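Local coordinates for protein hydrogenase maturation protease HycI (Thermococcus kodakarensis KOD1, PDB 5ZBY) that probably acts as an endopeptidase of the A31 family that trims the C-terminal end of a [NiFe] hydrogenase during its maturation, at residues 22-27 against 128-134; 26-32 against 136-141; 31-35 against 47-51; 68-74 against 118-124. All coordinates share one frame; numbering follows the deposited sequence.

How the contacts relate
The four contacts illustrate how chemistry follows depth in an alpha/beta fold. Contact 1 lies at the surface, where two loops are held by backbone hydrogen bonds and one aspartate, D26. Contact 2 shares D26 and D27 with it and carries the same side chain on to the start of helix 138-156, partly buried and with apolar packing added. Contacts 2 and 3 both use helix 29-40; contact 3 sets it on the edge strand 46-50, buried, with methyl packing and one weak amide-carboxylate bond. Contact 4 is the most central, two parallel strands with largely apolar faces; V73 there meets F29 of contact 2 and V33 of contact 3, so sheet and helix pack together.

Contact 1 of 4, residues 22-27 against 128-134; sequences DVRGDD and GSTGLFE
D26 and the loop 128-134 meet through two hydrogen bonds to one carboxylate oxygen. G128 N reaches D26 OD2 at 2.8 Å on the anti lone pair, whereas S129 N, 3.0 Å from the same D26 OD2, comes from above the carboxylate plane. The backbone answers in return: D26 N donates to S129 O over 2.8 Å, nearly along the C=O axis, so residue 26 both gives to and takes from the loop. One residue earlier, G25 N bonds to E134 O, and V23 O receives only weak bonds from F133 N and E134 N at the type II turn G131-E134. G25, with a positive phi, lies where a CB would strike S129 O. T130 CG2 rests 3.4 Å from D27 OD1.

A second shell steadies both loops. The R24 chain bends at chi3 (64°), which brings NE and NH2 side-on to D27 OD2, in the guanidinium plane, while its NH1 forms a salt bridge with E53. Within the other loop, S129 OG donates to E134 OE1 at 2.8 Å on the syn lone pair.

The contact thus joins the loop between strand 14-18 and helix 29-40 to the one between strand 119-125 and helix 138-156.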
loop_
_atom_site.group_PDB
_atom_site.type_symbol
_atom_site.label_atom_id
_atom_site.label_comp_id
_atom_site.label_asym_id
_atom_site.label_seq_id
_atom_site.Cartn_x
_atom_site.Cartn_y
_atom_site.Cartn_z
ATOM N N ASP A 22 -6.908 10.292 5.769
ATOM C CA ASP A 22 -6.977 11.410 4.818
ATOM C C ASP A 22 -7.025 12.807 5.477
ATOM O O ASP A 22 -6.954 13.829 4.768
ATOM C CB ASP A 22 -8.180 11.240 3.868
ATOM C CG ASP A 22 -9.508 11.056 4.605
ATOM O OD1 ASP A 22 -9.511 10.899 5.851
ATOM O OD2 ASP A 22 -10.557 11.022 3.925
ATOM N N VAL A 23 -7.127 12.855 6.800
ATOM C CA VAL A 23 -7.022 14.113 7.542
ATOM C C VAL A 23 -5.760 14.233 8.402
ATOM O O VAL A 23 -5.692 15.061 9.290
ATOM C CB VAL A 23 -8.268 14.396 8.397
ATOM C CG1 VAL A 23 -9.521 14.195 7.572
ATOM C CG2 VAL A 23 -8.283 13.523 9.639
ATOM N N ARG A 24 -4.779 13.382 8.154
ATOM C CA ARG A 24 -3.545 13.393 8.924
ATOM C C ARG A 24 -2.321 13.781 8.096
ATOM O O ARG A 24 -1.309 13.113 8.138
ATOM C CB ARG A 24 -3.315 12.084 9.669
ATOM C CG ARG A 24 -2.608 12.287 10.995
ATOM C CD ARG A 24 -2.748 11.089 11.911
ATOM N NE ARG A 24 -2.110 9.908 11.351
ATOM C CZ ARG A 24 -2.545 8.670 11.549
ATOM N NH1 ARG A 24 -3.619 8.457 12.291
ATOM N NH2 ARG A 24 -1.907 7.649 11.000
ATOM N N GLY A 25 -2.465 14.833 7.301
ATOM C CA GLY A 25 -1.385 15.358 6.493
ATOM C C GLY A 25 -0.850 14.346 5.504
ATOM O O GLY A 25 -1.614 13.698 4.823
ATOM N N ASP A 26 0.463 14.209 5.431
ATOM C CA ASP A 26 1.054 13.293 4.440
ATOM C C ASP A 26 0.672 11.838 4.691
ATOM O O ASP A 26 0.912 10.989 3.816
ATOM C CB ASP A 26 2.569 13.430 4.443
ATOM C CG ASP A 26 3.036 14.769 3.868
ATOM O OD1 ASP A 26 2.295 15.381 3.079
ATOM O OD2 ASP A 26 4.202 15.121 4.114
ATOM N N ASP A 27 0.127 11.510 5.865
ATOM C CA ASP A 27 -0.405 10.139 6.105
ATOM C C ASP A 27 -1.615 9.824 5.242
ATOM O O ASP A 27 -2.068 8.662 5.216
ATOM C CB ASP A 27 -0.773 9.960 7.587
ATOM C CG ASP A 27 0.364 9.401 8.403
ATOM O OD1 ASP A 27 1.401 9.046 7.806
ATOM O OD2 ASP A 27 0.223 9.293 9.646
ATOM N N GLY A 128 6.434 13.936 5.214
ATOM C CA GLY A 128 7.144 15.094 5.767
ATOM C C GLY A 128 6.402 15.772 6.879
ATOM O O GLY A 128 7.005 16.459 7.688
ATOM N N SER A 129 5.091 15.604 6.929
ATOM C CA SER A 129 4.301 16.214 7.998
ATOM C C SER A 129 3.060 15.363 8.251
ATOM O O SER A 129 2.349 15.083 7.311
ATOM C CB SER A 129 3.876 17.613 7.600
ATOM O OG SER A 129 3.246 18.250 8.716
ATOM N N THR A 130 2.827 14.915 9.474
ATOM C CA THR A 130 1.666 14.077 9.763
ATOM C C THR A 130 0.760 14.621 10.863
ATOM O O THR A 130 0.260 13.876 11.683
ATOM C CB THR A 130 2.034 12.617 10.063
ATOM O OG1 THR A 130 2.891 12.558 11.203
ATOM C CG2 THR A 130 2.737 12.000 8.880
ATOM N N GLY A 131 0.598 15.935 10.893
ATOM C CA GLY A 131 -0.242 16.583 11.877
ATOM C C GLY A 131 -1.718 16.266 11.749
ATOM O O GLY A 131 -2.236 16.072 10.660
ATOM N N LEU A 132 -2.399 16.217 12.883
ATOM C CA LEU A 132 -3.827 15.969 12.893
ATOM C C LEU A 132 -4.555 17.185 12.292
ATOM O O LEU A 132 -4.201 18.334 12.553
ATOM C CB LEU A 132 -4.284 15.669 14.319
ATOM C CG LEU A 132 -5.642 15.018 14.533
ATOM C CD1 LEU A 132 -5.846 13.810 13.621
ATOM C CD2 LEU A 132 -5.754 14.596 15.980
ATOM N N PHE A 133 -5.544 16.900 11.476
ATOM C CA PHE A 133 -6.369 17.813 10.702
ATOM C C PHE A 133 -5.528 18.698 9.793
ATOM O O PHE A 133 -5.844 19.862 9.586
ATOM C CB PHE A 133 -7.260 18.665 11.623
ATOM C CG PHE A 133 -8.566 19.017 11.003
ATOM C CD1 PHE A 133 -9.599 18.097 10.989
ATOM C CD2 PHE A 133 -8.758 20.237 10.404
ATOM C CE1 PHE A 133 -10.802 18.391 10.396
ATOM C CE2 PHE A 133 -9.957 20.541 9.816
ATOM C CZ PHE A 133 -10.978 19.630 9.819
ATOM N N GLU A 134 -4.531 18.064 9.182
ATOM C CA GLU A 134 -3.708 18.686 8.132
ATOM C C GLU A 134 -4.065 18.071 6.792
ATOM O O GLU A 134 -4.369 16.880 6.698
ATOM C CB GLU A 134 -2.192 18.492 8.384
ATOM C CG GLU A 134 -1.511 19.450 9.363
ATOM C CD GLU A 134 -0.015 19.162 9.502
ATOM O OE1 GLU A 134 0.479 18.234 8.799
ATOM O OE2 GLU A 134 0.667 19.844 10.309
#

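Contact 2 of 4, residues 26-32 against 136-141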
loop_
_atom_site.group_PDB
_atom_site.type_symbol
_atom_site.label_atom_id
_atom_site.label_comp_id
_atom_site.label_asym_id
_atom_site.label_seq_id
_atom_site.Cartn_x
_atom_site.Cartn_y
_atom_site.Cartn_z
ATOM N N ASP A 26 0.463 14.209 5.431
ATOM C CA ASP A 26 1.054 13.293 4.440
ATOM C C ASP A 26 0.672 11.838 4.691
ATOM O O ASP A 26 0.912 10.989 3.816
ATOM C CB ASP A 26 2.569 13.430 4.443
ATOM C CG ASP A 26 3.036 14.769 3.868
ATOM O OD1 ASP A 26 2.295 15.381 3.079
ATOM O OD2 ASP A 26 4.202 15.121 4.114
ATOM N N ASP A 27 0.127 11.510 5.865
ATOM C CA ASP A 27 -0.405 10.139 6.105
ATOM C C ASP A 27 -1.615 9.824 5.242
ATOM O O ASP A 27 -2.068 8.662 5.216
ATOM C CB ASP A 27 -0.773 9.960 7.587
ATOM C CG ASP A 27 0.364 9.401 8.403
ATOM O OD1 ASP A 27 1.401 9.046 7.806
ATOM O OD2 ASP A 27 0.223 9.293 9.646
ATOM N N ALA A 28 -2.096 10.803 4.480
ATOM C CA ALA A 28 -3.157 10.511 3.500
ATOM C C ALA A 28 -2.626 9.671 2.342
ATOM O O ALA A 28 -3.399 9.148 1.560
ATOM C CB ALA A 28 -3.747 11.777 2.951
ATOM N N PHE A 29 -1.304 9.613 2.185
ATOM C CA PHE A 29 -0.721 9.022 0.959
ATOM C C PHE A 29 -1.412 7.742 0.438
ATOM O O PHE A 29 -1.845 7.708 -0.713
ATOM C CB PHE A 29 0.753 8.710 1.183
ATOM C CG PHE A 29 1.402 8.058 0.003
ATOM C CD1 PHE A 29 1.725 8.795 -1.110
ATOM C CD2 PHE A 29 1.695 6.712 0.038
ATOM C CE1 PHE A 29 2.308 8.180 -2.231
ATOM C CE2 PHE A 29 2.287 6.095 -1.066
ATOM C CZ PHE A 29 2.598 6.855 -2.201
ATOM N N GLY A 30 -1.522 6.723 1.285
ATOM C CA GLY A 30 -1.992 5.415 0.827
ATOM C C GLY A 30 -3.440 5.478 0.381
ATOM O O GLY A 30 -3.822 4.833 -0.602
ATOM N N VAL A 31 -4.259 6.252 1.098
ATOM C CA VAL A 31 -5.676 6.339 0.718
ATOM C C VAL A 31 -5.828 7.177 -0.546
ATOM O O VAL A 31 -6.673 6.836 -1.412
ATOM C CB VAL A 31 -6.556 6.863 1.866
ATOM C CG1 VAL A 31 -6.402 5.933 3.037
ATOM C CG2 VAL A 31 -6.199 8.258 2.243
ATOM N N LEU A 32 -4.935 8.147 -0.739
ATOM C CA LEU A 32 -4.961 8.910 -1.987
ATOM C C LEU A 32 -4.702 7.951 -3.132
ATOM O O LEU A 32 -5.407 7.988 -4.171
ATOM C CB LEU A 32 -3.924 10.040 -1.961
ATOM C CG LEU A 32 -4.249 11.197 -0.998
ATOM C CD1 LEU A 32 -3.114 12.183 -0.926
ATOM C CD2 LEU A 32 -5.515 11.886 -1.434
ATOM N N PRO A 136 -2.792 16.803 3.056
ATOM C CA PRO A 136 -1.465 16.349 2.620
ATOM C C PRO A 136 -0.689 17.452 1.906
ATOM O O PRO A 136 -1.300 18.339 1.328
ATOM C CB PRO A 136 -1.773 15.185 1.660
ATOM C CG PRO A 136 -3.244 15.361 1.297
ATOM C CD PRO A 136 -3.874 15.968 2.500
ATOM N N SER A 137 0.618 17.361 1.889
ATOM C CA SER A 137 1.432 18.283 1.147
ATOM C C SER A 137 1.209 18.119 -0.333
ATOM O O SER A 137 0.762 17.120 -0.767
ATOM C CB SER A 137 2.896 18.068 1.495
ATOM O OG SER A 137 3.396 16.857 1.026
ATOM N N GLU A 138 1.475 19.173 -1.083
ATOM C CA GLU A 138 1.408 19.145 -2.533
ATOM C C GLU A 138 2.273 18.027 -3.063
ATOM O O GLU A 138 1.870 17.297 -3.971
ATOM C CB GLU A 138 1.892 20.472 -3.113
ATOM C CG GLU A 138 1.109 21.643 -2.589
ATOM C CD GLU A 138 -0.351 21.556 -3.001
ATOM O OE1 GLU A 138 -0.604 21.219 -4.175
ATOM O OE2 GLU A 138 -1.239 21.804 -2.155
ATOM N N LEU A 139 3.453 17.889 -2.480
ATOM C CA LEU A 139 4.423 16.889 -2.928
ATOM C C LEU A 139 3.857 15.467 -2.771
ATOM O O LEU A 139 3.899 14.692 -3.695
ATOM C CB LEU A 139 5.747 17.029 -2.152
ATOM C CG LEU A 139 6.799 15.949 -2.435
ATOM C CD1 LEU A 139 7.064 15.814 -3.900
ATOM C CD2 LEU A 139 8.095 16.388 -1.690
ATOM N N ILE A 140 3.309 15.159 -1.619
ATOM C CA ILE A 140 2.722 13.859 -1.389
ATOM C C ILE A 140 1.534 13.611 -2.292
ATOM O O ILE A 140 1.339 12.523 -2.709
ATOM C CB ILE A 140 2.378 13.645 0.092
ATOM C CG1 ILE A 140 3.630 13.433 0.921
ATOM C CG2 ILE A 140 1.409 12.506 0.326
ATOM C CD1 ILE A 140 4.702 12.633 0.290
ATOM N N LYS A 141 0.724 14.619 -2.537
ATOM C CA LYS A 141 -0.373 14.430 -3.500
ATOM C C LYS A 141 0.169 14.083 -4.858
ATOM O O LYS A 141 -0.385 13.196 -5.557
ATOM C CB LYS A 141 -1.256 15.678 -3.610
ATOM C CG LYS A 141 -2.055 15.957 -2.366
ATOM C CD LYS A 141 -2.870 17.246 -2.512
ATOM C CE LYS A 141 -2.285 18.384 -1.727
ATOM N NZ LYS A 141 -3.214 19.549 -1.756
#
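With CG placed anti to its carbonyl carbon (chi1 -70°), D26 extends its carboxylate to S137, whose own OG sits between its backbone N and carbonyl carbon (chi1 69°), a setting that lets the hydroxyl face both the carboxylate and I140 N. The result is a double grip on D26 OD1. S137 OG donates to D26 OD1 at 2.8 Å, on the syn side and somewhat out of the carboxylate plane, and S137 N donates to the same D26 OD1 over 2.9 Å, almost in line with the C-O bond. The serine hydroxyl does further work as the N-cap of the helix: I140 N donates to S137 OG at 3.1 Å. A buried aspartate oxygen is thereby linked through one hydroxyl to a helix start, whose dipole is likely to favour the negative charge.

I140 crosses the aspartate at about a right angle, CG1 lying 3.2 Å from D26 OD1, while its CG2 meets F29 CB at 3.9 Å and stands at the edge of the F29 ring. P136 supplies the other apolar patch, its CG touching A28 CB and L32 CD1. Replacing D26 by an alanine would probably leave S137 N and OG without OD1 and the amides of G128 and S129 without OD2, with the helix start less firmly tied to the loop.

F29 continues inward onto V73 and A75 of strand 69-75 and onto A144 and L147 of helix 138-156. The contact therefore lies where the beginnings of helices 29-40 and 138-156 converge beside the central sheet.

Contact 3 of 4, residues 31-35 against 47-51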
loop_
_atom_site.group_PDB
_atom_site.type_symbol
_atom_site.label_atom_id
_atom_site.label_comp_id
_atom_site.label_asym_id
_atom_site.label_seq_id
_atom_site.Cartn_x
_atom_site.Cartn_y
_atom_site.Cartn_z
ATOM N N VAL A 31 -4.259 6.252 1.098
ATOM C CA VAL A 31 -5.676 6.339 0.718
ATOM C C VAL A 31 -5.828 7.177 -0.546
ATOM O O VAL A 31 -6.673 6.836 -1.412
ATOM C CB VAL A 31 -6.556 6.863 1.866
ATOM C CG1 VAL A 31 -6.402 5.933 3.037
ATOM C CG2 VAL A 31 -6.199 8.258 2.243
ATOM N N LEU A 32 -4.935 8.147 -0.739
ATOM C CA LEU A 32 -4.961 8.910 -1.987
ATOM C C LEU A 32 -4.702 7.951 -3.132
ATOM O O LEU A 32 -5.407 7.988 -4.171
ATOM C CB LEU A 32 -3.924 10.040 -1.961
ATOM C CG LEU A 32 -4.249 11.197 -0.998
ATOM C CD1 LEU A 32 -3.114 12.183 -0.926
ATOM C CD2 LEU A 32 -5.515 11.886 -1.434
ATOM N N VAL A 33 -3.726 7.060 -2.937
ATOM C CA VAL A 33 -3.364 6.154 -4.028
ATOM C C VAL A 33 -4.533 5.237 -4.342
ATOM O O VAL A 33 -4.905 5.082 -5.524
ATOM C CB VAL A 33 -2.115 5.337 -3.697
ATOM C CG1 VAL A 33 -1.879 4.274 -4.784
ATOM C CG2 VAL A 33 -0.894 6.250 -3.653
ATOM N N ALA A 34 -5.146 4.696 -3.285
ATOM C CA ALA A 34 -6.210 3.736 -3.482
ATOM C C ALA A 34 -7.347 4.445 -4.206
ATOM O O ALA A 34 -7.922 3.880 -5.145
ATOM C CB ALA A 34 -6.679 3.153 -2.149
ATOM N N GLU A 35 -7.667 5.678 -3.793
ATOM C CA GLU A 35 -8.887 6.255 -4.366
ATOM C C GLU A 35 -8.612 6.603 -5.795
ATOM O O GLU A 35 -9.484 6.420 -6.667
ATOM C CB GLU A 35 -9.375 7.468 -3.558
ATOM C CG GLU A 35 -9.973 7.018 -2.231
ATOM C CD GLU A 35 -11.225 6.159 -2.424
ATOM O OE1 GLU A 35 -12.070 6.535 -3.264
ATOM O OE2 GLU A 35 -11.359 5.096 -1.770
ATOM N N LEU A 47 -8.580 -6.087 -7.316
ATOM C CA LEU A 47 -9.390 -5.497 -6.281
ATOM C C LEU A 47 -8.606 -4.367 -5.622
ATOM O O LEU A 47 -7.482 -4.601 -5.194
ATOM C CB LEU A 47 -9.759 -6.548 -5.256
ATOM C CG LEU A 47 -10.434 -6.100 -3.963
ATOM C CD1 LEU A 47 -11.775 -5.383 -4.252
ATOM C CD2 LEU A 47 -10.606 -7.246 -2.988
ATOM N N ILE A 48 -9.203 -3.174 -5.552
ATOM C CA ILE A 48 -8.599 -2.016 -4.868
ATOM C C ILE A 48 -9.398 -1.737 -3.605
ATOM O O ILE A 48 -10.632 -1.583 -3.631
ATOM C CB ILE A 48 -8.597 -0.768 -5.754
ATOM C CG1 ILE A 48 -8.097 -1.048 -7.176
ATOM C CG2 ILE A 48 -7.770 0.369 -5.063
ATOM C CD1 ILE A 48 -6.624 -1.382 -7.233
ATOM N N LEU A 49 -8.713 -1.694 -2.477
ATOM C CA LEU A 49 -9.354 -1.426 -1.194
ATOM C C LEU A 49 -8.749 -0.209 -0.517
ATOM O O LEU A 49 -7.523 -0.036 -0.491
ATOM C CB LEU A 49 -9.169 -2.605 -0.254
ATOM C CG LEU A 49 -9.837 -3.909 -0.634
ATOM C CD1 LEU A 49 -9.375 -4.991 0.327
ATOM C CD2 LEU A 49 -11.370 -3.699 -0.589
ATOM N N ASN A 50 -9.613 0.628 0.036
ATOM C CA ASN A 50 -9.208 1.670 0.973
ATOM C C ASN A 50 -9.368 1.081 2.369
ATOM O O ASN A 50 -10.493 0.856 2.839
ATOM C CB ASN A 50 -10.059 2.931 0.764
ATOM C CG ASN A 50 -9.715 4.051 1.747
ATOM O OD1 ASN A 50 -9.095 3.841 2.798
ATOM N ND2 ASN A 50 -10.121 5.259 1.385
ATOM N N CYS A 51 -8.256 0.775 3.026
ATOM C CA CYS A 51 -8.284 0.088 4.316
ATOM C C CYS A 51 -8.249 1.057 5.508
ATOM O O CYS A 51 -8.293 0.614 6.665
ATOM C CB CYS A 51 -7.089 -0.849 4.452
ATOM S SG CYS A 51 -7.177 -2.200 3.260
#
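N50 ND2 donates to E35 OE2, a long, weak hydrogen bond of 3.4 Å that is nonetheless fairly straight, with an angle of 161° at the hydrogen. The side chains cross at about a right angle, and the carboxylate and amide planes are turned 48° against each other. E35 bends its chain at chi2, which brings OE2 to the N50 side chain; N50 CB lies 3.6 Å from E35 OE2.

The amide is held more firmly from its other end, because N50 OD1 accepts from G52 N. That bond fixes which end of the amide faces E35. N50 CG stands anti to the backbone N, and this extended setting brings N50 OD1 within 3.4 Å of V31 CG1, where the methyl packs against the amide oxygen. Replacing N50 by a leucine would probably cost E35 its weak donor and leave the amide of G52 without the side-chain oxygen it uses.

Deeper in, the small side chain of A34 points at the strand, with its CB 3.7 Å from L49 O and 4.2 Å from I48 CG2. I48 CG2 also packs 3.5 Å from A34 O. Having no more than a methyl at residue 34 lets the helix approach closely: the axes of helix segment 31-35 and strand segment 47-50 come within 7.7 Å and run at 142°, roughly antiparallel, as expected within the beta-alpha-beta unit 14-18, 29-40, 46-50.

The chemistry is therefore graded: small methyls set against each other and against backbone carbonyls bring the helix to the strand, while the polar pair toward the exposed E35 adds a weak bond.

Contact 4 of 4, residues 68-74 against 118-124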
loop_
_atom_site.group_PDB
_atom_site.type_symbol
_atom_site.label_atom_id
_atom_site.label_comp_id
_atom_site.label_asym_id
_atom_site.label_seq_id
_atom_site.Cartn_x
_atom_site.Cartn_y
_atom_site.Cartn_z
ATOM N N ASP A 68 -2.859 -13.491 -6.138
ATOM C CA ASP A 68 -1.510 -13.923 -6.459
ATOM C C ASP A 68 -0.536 -12.951 -5.806
ATOM O O ASP A 68 0.565 -13.353 -5.419
ATOM C CB ASP A 68 -1.296 -13.946 -7.962
ATOM C CG ASP A 68 -2.202 -14.979 -8.658
ATOM O OD1 ASP A 68 -2.266 -16.112 -8.144
ATOM O OD2 ASP A 68 -2.861 -14.598 -9.630
ATOM N N LEU A 69 -0.960 -11.681 -5.699
ATOM C CA LEU A 69 -0.130 -10.597 -5.121
ATOM C C LEU A 69 -1.035 -9.675 -4.331
ATOM O O LEU A 69 -2.102 -9.286 -4.819
ATOM C CB LEU A 69 0.561 -9.789 -6.208
ATOM C CG LEU A 69 1.384 -8.560 -5.752
ATOM C CD1 LEU A 69 2.569 -9.008 -4.911
ATOM C CD2 LEU A 69 1.837 -7.729 -6.928
ATOM N N VAL A 70 -0.578 -9.286 -3.137
ATOM C CA VAL A 70 -1.239 -8.251 -2.348
ATOM C C VAL A 70 -0.226 -7.133 -2.168
ATOM O O VAL A 70 0.913 -7.404 -1.774
ATOM C CB VAL A 70 -1.715 -8.784 -0.985
ATOM C CG1 VAL A 70 -2.375 -7.622 -0.194
ATOM C CG2 VAL A 70 -2.728 -9.962 -1.205
ATOM N N VAL A 71 -0.619 -5.914 -2.519
ATOM C CA VAL A 71 0.264 -4.722 -2.418
ATOM C C VAL A 71 -0.323 -3.761 -1.411
ATOM O O VAL A 71 -1.406 -3.234 -1.668
ATOM C CB VAL A 71 0.358 -4.022 -3.760
ATOM C CG1 VAL A 71 1.269 -2.821 -3.713
ATOM C CG2 VAL A 71 0.842 -5.020 -4.843
ATOM N N PHE A 72 0.367 -3.544 -0.294
ATOM C CA PHE A 72 -0.019 -2.522 0.680
ATOM C C PHE A 72 0.662 -1.247 0.295
ATOM O O PHE A 72 1.806 -1.280 -0.139
ATOM C CB PHE A 72 0.382 -2.947 2.096
ATOM C CG PHE A 72 -0.458 -4.084 2.606
ATOM C CD1 PHE A 72 0.030 -5.374 2.644
ATOM C CD2 PHE A 72 -1.772 -3.853 2.994
ATOM C CE1 PHE A 72 -0.790 -6.444 3.096
ATOM C CE2 PHE A 72 -2.588 -4.930 3.421
ATOM C CZ PHE A 72 -2.089 -6.193 3.499
ATOM N N VAL A 73 -0.037 -0.123 0.385
ATOM C CA VAL A 73 0.562 1.163 0.010
ATOM C C VAL A 73 0.370 2.096 1.215
ATOM O O VAL A 73 -0.747 2.242 1.706
ATOM C CB VAL A 73 -0.093 1.772 -1.232
ATOM C CG1 VAL A 73 0.536 3.113 -1.594
ATOM C CG2 VAL A 73 -0.070 0.787 -2.452
ATOM N N ASP A 74 1.446 2.672 1.747
ATOM C CA ASP A 74 1.334 3.454 3.001
ATOM C C ASP A 74 2.430 4.560 3.004
ATOM O O ASP A 74 3.456 4.449 2.347
ATOM C CB ASP A 74 1.512 2.525 4.226
ATOM C CG ASP A 74 1.045 3.150 5.547
ATOM O OD1 ASP A 74 0.368 4.200 5.510
ATOM O OD2 ASP A 74 1.311 2.547 6.594
ATOM N N SER A 118 -0.353 -15.974 -1.399
ATOM C CA SER A 118 -0.045 -14.784 -2.190
ATOM C C SER A 118 1.329 -14.210 -1.846
ATOM O O SER A 118 1.686 -14.230 -0.695
ATOM C CB SER A 118 -1.105 -13.706 -1.938
ATOM O OG SER A 118 -0.935 -12.602 -2.803
ATOM N N ASP A 119 2.049 -13.698 -2.832
ATOM C CA ASP A 119 3.159 -12.777 -2.485
ATOM C C ASP A 119 2.591 -11.536 -1.847
ATOM O O ASP A 119 1.496 -11.094 -2.196
ATOM C CB ASP A 119 3.935 -12.408 -3.730
ATOM C CG ASP A 119 4.853 -13.527 -4.189
ATOM O OD1 ASP A 119 5.156 -14.419 -3.370
ATOM O OD2 ASP A 119 5.270 -13.521 -5.361
ATOM N N ILE A 120 3.356 -10.915 -0.933
ATOM C CA ILE A 120 2.902 -9.681 -0.327
ATOM C C ILE A 120 4.002 -8.657 -0.488
ATOM O O ILE A 120 5.154 -8.966 -0.176
ATOM C CB ILE A 120 2.625 -9.831 1.174
ATOM C CG1 ILE A 120 1.933 -11.183 1.493
ATOM C CG2 ILE A 120 1.884 -8.595 1.712
ATOM C CD1 ILE A 120 0.472 -11.249 1.073
ATOM N N VAL A 121 3.659 -7.436 -0.884
ATOM C CA VAL A 121 4.691 -6.374 -0.927
ATOM C C VAL A 121 4.148 -5.102 -0.260
ATOM O O VAL A 121 2.916 -4.919 -0.183
ATOM C CB VAL A 121 5.116 -6.126 -2.370
ATOM C CG1 VAL A 121 3.991 -5.551 -3.171
ATOM C CG2 VAL A 121 6.280 -5.222 -2.438
ATOM N N LEU A 122 5.049 -4.252 0.292
ATOM C CA LEU A 122 4.676 -2.939 0.793
ATOM C C LEU A 122 5.341 -1.883 -0.060
ATOM O O LEU A 122 6.560 -1.951 -0.283
ATOM C CB LEU A 122 5.097 -2.792 2.263
ATOM C CG LEU A 122 5.078 -1.394 2.895
ATOM C CD1 LEU A 122 3.676 -0.815 2.932
ATOM C CD2 LEU A 122 5.692 -1.480 4.307
ATOM N N ILE A 123 4.575 -0.936 -0.600
ATOM C CA ILE A 123 5.163 0.236 -1.231
ATOM C C ILE A 123 4.965 1.427 -0.282
ATOM O O ILE A 123 3.822 1.801 -0.004
ATOM C CB ILE A 123 4.549 0.556 -2.617
ATOM C CG1 ILE A 123 4.673 -0.655 -3.539
ATOM C CG2 ILE A 123 5.259 1.825 -3.230
ATOM C CD1 ILE A 123 3.806 -0.501 -4.809
ATOM N N GLY A 124 6.059 2.027 0.187
ATOM C CA GLY A 124 5.962 3.156 1.097
ATOM C C GLY A 124 6.399 4.451 0.444
ATOM O O GLY A 124 7.160 4.444 -0.517
#
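V71 and V121 lie side by side and point the same way, V71 CG2 being 3.6 Å from V121 CG1, and this pairing sets the pattern for one face of the two parallel strands. I123 joins it obliquely, its CD1 lying 3.6 Å from V71 CG1, and L69 leans across toward D119, its CD1 reaching V121 CG1 as well. V121 CG1 occupies the position between backbone N and carbonyl carbon (chi1 66°), which turns this methyl to the neighbouring valine.

The other face carries V70, F72, I120 and L122. V70 and I120 again run side by side, CB to CD1, whereas F72 crosses I120 obliquely: I120 CG2 sits at the edge of the ring, 3.7 Å from F72 CE1. L122 CD1 closes on F72 CB at 4.0 Å.

Between these faces the backbones are stitched by a regular ladder. It begins with D119 N on D68 O, and D119 O takes S118 OG as a second donor beside V70 N. V121 N donates to V70 O at 2.9 Å and I123 N to F72 O at 2.8 Å, while F72 and D74 donate in return to V121 O and I123 O.

Helix 105-116 covers the face of F72 and I120, and helix 3-8 touches L69, V121 and I123 on the other. At the far end D74 OD1 binds a HEPES molecule, probably from the crystallisation liquor. Neighbouring parallel strands inside a mixed sheet, with helices on both faces, are the core of a three-layer alpha/beta/alpha fold.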